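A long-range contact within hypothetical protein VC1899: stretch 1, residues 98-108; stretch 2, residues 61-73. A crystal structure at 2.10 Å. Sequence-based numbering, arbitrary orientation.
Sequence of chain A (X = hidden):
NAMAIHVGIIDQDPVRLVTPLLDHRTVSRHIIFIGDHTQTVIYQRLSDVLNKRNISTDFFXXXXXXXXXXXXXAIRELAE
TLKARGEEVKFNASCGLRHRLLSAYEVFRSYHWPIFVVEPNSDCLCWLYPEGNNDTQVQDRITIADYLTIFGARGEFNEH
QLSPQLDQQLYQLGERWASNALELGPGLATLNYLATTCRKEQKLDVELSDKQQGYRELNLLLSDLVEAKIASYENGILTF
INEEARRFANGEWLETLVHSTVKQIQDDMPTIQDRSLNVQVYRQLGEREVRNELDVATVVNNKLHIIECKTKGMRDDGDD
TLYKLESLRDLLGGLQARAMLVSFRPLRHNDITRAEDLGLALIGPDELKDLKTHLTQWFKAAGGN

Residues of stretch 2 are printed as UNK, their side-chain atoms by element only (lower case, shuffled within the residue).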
# COMPACT_ATOMS: atom_id res chain seq x y z
N ARG A 98 19.30 -17.14 -5.62
CA ARG A 98 19.17 -18.58 -5.86
C ARG A 98 20.36 -19.41 -5.40
O ARG A 98 20.16 -20.50 -4.95
CB ARG A 98 18.67 -18.89 -7.29
CG ARG A 98 17.22 -18.36 -7.48
CD ARG A 98 16.85 -18.12 -8.94
NE ARG A 98 15.48 -17.58 -9.03
CZ ARG A 98 15.18 -16.28 -8.99
NH1 ARG A 98 16.16 -15.36 -8.86
NH2 ARG A 98 13.93 -15.88 -9.07
N HIS A 99 21.58 -18.86 -5.44
CA HIS A 99 22.73 -19.59 -4.96
C HIS A 99 22.64 -19.91 -3.48
O HIS A 99 22.90 -21.01 -3.07
CB HIS A 99 24.08 -18.93 -5.34
CG HIS A 99 24.40 -17.67 -4.58
ND1 HIS A 99 23.53 -16.61 -4.47
CD2 HIS A 99 25.55 -17.27 -3.97
CE1 HIS A 99 24.10 -15.65 -3.77
NE2 HIS A 99 25.33 -16.01 -3.47
N ARG A 100 22.28 -18.93 -2.67
CA ARG A 100 22.10 -19.17 -1.24
C ARG A 100 20.87 -20.08 -1.04
O ARG A 100 20.89 -20.93 -0.18
CB ARG A 100 21.87 -17.81 -0.52
CG ARG A 100 23.12 -16.89 -0.56
CD ARG A 100 22.83 -15.44 -0.22
NE ARG A 100 24.06 -14.63 -0.21
CZ ARG A 100 24.06 -13.30 -0.10
NH1 ARG A 100 22.92 -12.63 -0.06
NH2 ARG A 100 25.19 -12.62 -0.07
N LEU A 101 19.78 -19.82 -1.78
CA LEU A 101 18.52 -20.60 -1.61
C LEU A 101 18.74 -22.07 -1.81
O LEU A 101 18.30 -22.86 -0.99
CB LEU A 101 17.40 -20.15 -2.57
CG LEU A 101 16.03 -20.83 -2.46
CD1 LEU A 101 15.33 -20.37 -1.17
CD2 LEU A 101 15.12 -20.48 -3.63
N LEU A 102 19.41 -22.43 -2.90
CA LEU A 102 19.64 -23.81 -3.23
C LEU A 102 20.70 -24.48 -2.35
O LEU A 102 20.66 -25.68 -2.18
CB LEU A 102 19.99 -23.98 -4.71
CG LEU A 102 18.87 -23.53 -5.63
CD1 LEU A 102 19.27 -23.82 -7.04
CD2 LEU A 102 17.62 -24.30 -5.26
N SER A 103 21.61 -23.70 -1.78
CA SER A 103 22.56 -24.26 -0.82
C SER A 103 21.80 -24.64 0.46
O SER A 103 21.96 -25.74 0.94
CB SER A 103 23.64 -23.25 -0.46
OG SER A 103 24.36 -22.85 -1.61
N ALA A 104 20.99 -23.71 0.99
CA ALA A 104 20.15 -23.99 2.14
C ALA A 104 19.19 -25.13 1.87
O ALA A 104 18.98 -25.95 2.76
CB ALA A 104 19.38 -22.76 2.55
N TYR A 105 18.56 -25.16 0.69
CA TYR A 105 17.66 -26.28 0.33
C TYR A 105 18.34 -27.67 0.47
O TYR A 105 17.73 -28.65 1.05
CB TYR A 105 17.10 -26.12 -1.10
CG TYR A 105 16.05 -27.19 -1.47
CD1 TYR A 105 16.42 -28.44 -1.99
CD2 TYR A 105 14.70 -26.95 -1.28
CE1 TYR A 105 15.43 -29.43 -2.30
CE2 TYR A 105 13.74 -27.91 -1.61
CZ TYR A 105 14.11 -29.14 -2.11
OH TYR A 105 13.08 -30.06 -2.41
N GLU A 106 19.57 -27.78 -0.05
CA GLU A 106 20.30 -29.07 -0.00
C GLU A 106 20.49 -29.50 1.46
O GLU A 106 20.23 -30.64 1.83
CB GLU A 106 21.66 -29.00 -0.70
CG GLU A 106 22.40 -30.37 -0.76
CD GLU A 106 23.91 -30.25 -1.11
OE1 GLU A 106 24.61 -29.46 -0.44
OE2 GLU A 106 24.41 -30.97 -2.03
N VAL A 107 20.96 -28.57 2.28
CA VAL A 107 21.24 -28.87 3.68
C VAL A 107 19.94 -29.28 4.40
O VAL A 107 19.85 -30.35 5.01
CB VAL A 107 21.90 -27.66 4.42
CG1 VAL A 107 22.09 -28.01 5.88
CG2 VAL A 107 23.24 -27.29 3.76
N PHE A 108 18.92 -28.45 4.30
CA PHE A 108 17.68 -28.71 5.06
C PHE A 108 16.93 -29.96 4.56
O PHE A 108 16.37 -30.73 5.35
CB PHE A 108 16.78 -27.47 5.06
CG PHE A 108 17.40 -26.29 5.75
CD1 PHE A 108 18.24 -26.47 6.84
CD2 PHE A 108 17.10 -25.00 5.37
CE1 PHE A 108 18.80 -25.36 7.50
CE2 PHE A 108 17.64 -23.91 6.03
CZ PHE A 108 18.48 -24.08 7.09
N UNK A 61 24.56 -15.29 10.13
CA UNK A 61 25.28 -14.67 9.01
C UNK A 61 26.08 -15.65 8.23
O UNK A 61 26.96 -16.32 8.80
o UNK A 61 26.18 -10.14 10.27
c UNK A 61 26.26 -13.61 9.50
c UNK A 61 25.79 -12.22 9.26
o UNK A 61 27.99 -11.33 9.65
c UNK A 61 26.73 -11.16 9.76
N UNK A 62 25.83 -15.69 6.93
CA UNK A 62 26.67 -16.48 6.06
C UNK A 62 27.71 -15.57 5.48
O UNK A 62 27.60 -14.36 5.51
c UNK A 62 24.47 -16.40 2.89
c UNK A 62 25.17 -18.50 5.41
c UNK A 62 25.89 -17.15 4.92
c UNK A 62 24.85 -16.19 4.38
N UNK A 63 28.75 -16.16 4.91
CA UNK A 63 29.70 -15.29 4.29
C UNK A 63 29.04 -14.71 3.05
O UNK A 63 28.08 -15.25 2.53
c UNK A 63 30.89 -16.23 3.98
c UNK A 63 30.34 -17.63 4.01
c UNK A 63 29.06 -17.60 4.79
N UNK A 64 29.52 -13.59 2.61
CA UNK A 64 28.85 -12.83 1.55
C UNK A 64 29.25 -13.21 0.10
O UNK A 64 28.51 -12.96 -0.83
c UNK A 64 29.05 -11.32 1.80
N UNK A 65 30.41 -13.83 -0.09
CA UNK A 65 30.79 -14.30 -1.42
C UNK A 65 29.85 -15.31 -2.05
O UNK A 65 28.89 -15.82 -1.42
N UNK A 66 30.12 -15.60 -3.31
CA UNK A 66 29.30 -16.52 -4.08
C UNK A 66 29.71 -17.99 -3.90
O UNK A 66 29.00 -18.85 -4.40
o UNK A 66 30.81 -16.19 -5.93
c UNK A 66 29.42 -16.17 -5.56
N UNK A 67 30.83 -18.27 -3.21
CA UNK A 67 31.25 -19.65 -2.87
C UNK A 67 30.20 -20.39 -2.04
O UNK A 67 29.97 -20.08 -0.86
c UNK A 67 32.64 -19.69 -2.19
o UNK A 67 32.48 -22.13 -1.94
n UNK A 67 34.55 -21.23 -1.90
c UNK A 67 33.21 -21.14 -2.00
N UNK A 68 29.58 -21.39 -2.70
CA UNK A 68 28.43 -22.14 -2.21
C UNK A 68 28.86 -23.35 -1.33
O UNK A 68 28.09 -23.77 -0.47
c UNK A 68 27.44 -22.58 -3.41
o UNK A 68 28.11 -23.47 -4.32
c UNK A 68 26.82 -21.34 -4.19
N UNK A 69 30.08 -23.87 -1.50
CA UNK A 69 30.55 -24.87 -0.54
C UNK A 69 30.84 -24.24 0.84
O UNK A 69 30.63 -24.87 1.86
o UNK A 69 32.96 -25.17 -0.98
c UNK A 69 31.68 -25.77 -1.08
N UNK A 70 31.23 -22.96 0.87
CA UNK A 70 31.33 -22.18 2.13
C UNK A 70 29.94 -21.82 2.73
O UNK A 70 29.72 -21.90 3.94
c UNK A 70 32.18 -20.91 1.93
N UNK A 71 28.99 -21.41 1.89
CA UNK A 71 27.60 -21.24 2.37
C UNK A 71 26.99 -22.54 2.94
O UNK A 71 26.45 -22.55 4.07
c UNK A 71 27.22 -19.30 0.76
c UNK A 71 25.19 -20.47 1.78
c UNK A 71 26.45 -18.78 -0.49
c UNK A 71 26.67 -20.64 1.26
N UNK A 72 27.08 -23.64 2.20
CA UNK A 72 26.56 -24.93 2.66
C UNK A 72 27.22 -25.38 3.95
O UNK A 72 26.62 -26.01 4.81
n UNK A 72 25.14 -27.81 -2.91
c UNK A 72 26.02 -27.12 -0.56
c UNK A 72 25.11 -26.81 -1.77
c UNK A 72 26.84 -26.02 1.61
c UNK A 72 25.94 -25.91 0.39
N UNK A 73 28.52 -25.13 4.04
CA UNK A 73 29.23 -25.38 5.27
C UNK A 73 28.69 -24.54 6.48
O UNK A 73 28.51 -25.09 7.59
c UNK A 73 30.69 -25.08 5.04
o UNK A 73 31.38 -26.05 5.70
O HOH W 1 26.80 -15.44 0.04
O HOH W 2 27.02 -14.00 -2.82

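Position 61 carries three carbons, the third bearing two oxygens, and stays out of reach of stretch 1; a carboxylate on a two-carbon stem makes it Glu-61. At position 62 four carbons fork at the first, one arm being two carbons long. The tip of that arm points to the guanidinium of Arg-100, and the branching identifies Ile-62, whose CD1 lies 3.6 Å from Arg-100 NE. Position 63 has three carbons closing a ring onto the backbone nitrogen, which can only be Pro-63; its ring stays clear of the helix, but its carbonyl O accepts from water 1 at 2.8 Å.

A single carbon at position 64, directed away from stretch 1, gives Ala-64. Here the backbone does the work: Arg-100 NH2 donates to Ala-64 O at 3.4 Å, a weak bond near the guanidinium plane. Position 65 has no side-chain atoms and is Gly-65. Because nothing of stretch 1 comes near the place of a CB, contact does not explain the absence; the carbonyl matters instead, with Gly-65 O accepting from water 1 at 2.6 Å. One carbon followed by one oxygen at position 66 gives Ser-66, whose CB is 4.3 Å from His-99 CD2, while its backbone O approaches the same CD2 at 3.8 Å, at the ring edge.

Position 67 shows two carbons, the second carrying one oxygen and one nitrogen, pointing away from stretch 1. The atoms read as an amide, Asn-67, and it caps the helix that follows. Its OD1 accepts from the backbone N of position 70 at 3.2 Å. A weak bond to Asn-67 OD1 comes from the backbone N of position 69 at 3.0 Å. At position 68 one carbon carries an oxygen and a carbon, the pattern of Thr-68. It faces stretch 1, with CG2 3.8 Å from His-99 CB and CB 3.6 Å from Ser-103 OG. Position 69, one carbon then one oxygen directed away, is Ser-69, and position 70, a lone carbon out of reach, is Ala-70.

Four carbons at position 71, again forked at the first with one two-carbon arm, mark Ile-71. Its CD1 packs 3.8 Å from Arg-100 CG and 3.9 Å from His-99 CD2, and its CG2 sits 3.9 Å from Ser-103 CB. Position 72 has four carbons in a row ending in nitrogen, hence Lys-72; CG touches Ser-103 CB at 3.6 Å, and NZ forms a salt bridge with Glu-106 OE1 at 3.0 Å, although the placement of that oxygen is less certain. Position 73, one carbon and one oxygen turned away, is Ser-73.

The two helices cross at -46°, with their axes 8.9 Å apart at closest approach. They come close at Ser-103, where Ser-103 CA lies 5.3 Å from Lys-72 CA; Ser-103 OG donates to His-99 O at 2.8 Å within its own helix. Before the second helix begins, water 1 accepts from Arg-100 NE at 2.9 Å, and water 2 lies 2.7 Å from both His-99 NE2 and Ala-64 O, joining loop carbonyls to polar side chains.

Stretch 2, residues 61-73: EIPAGSNTSAIKS
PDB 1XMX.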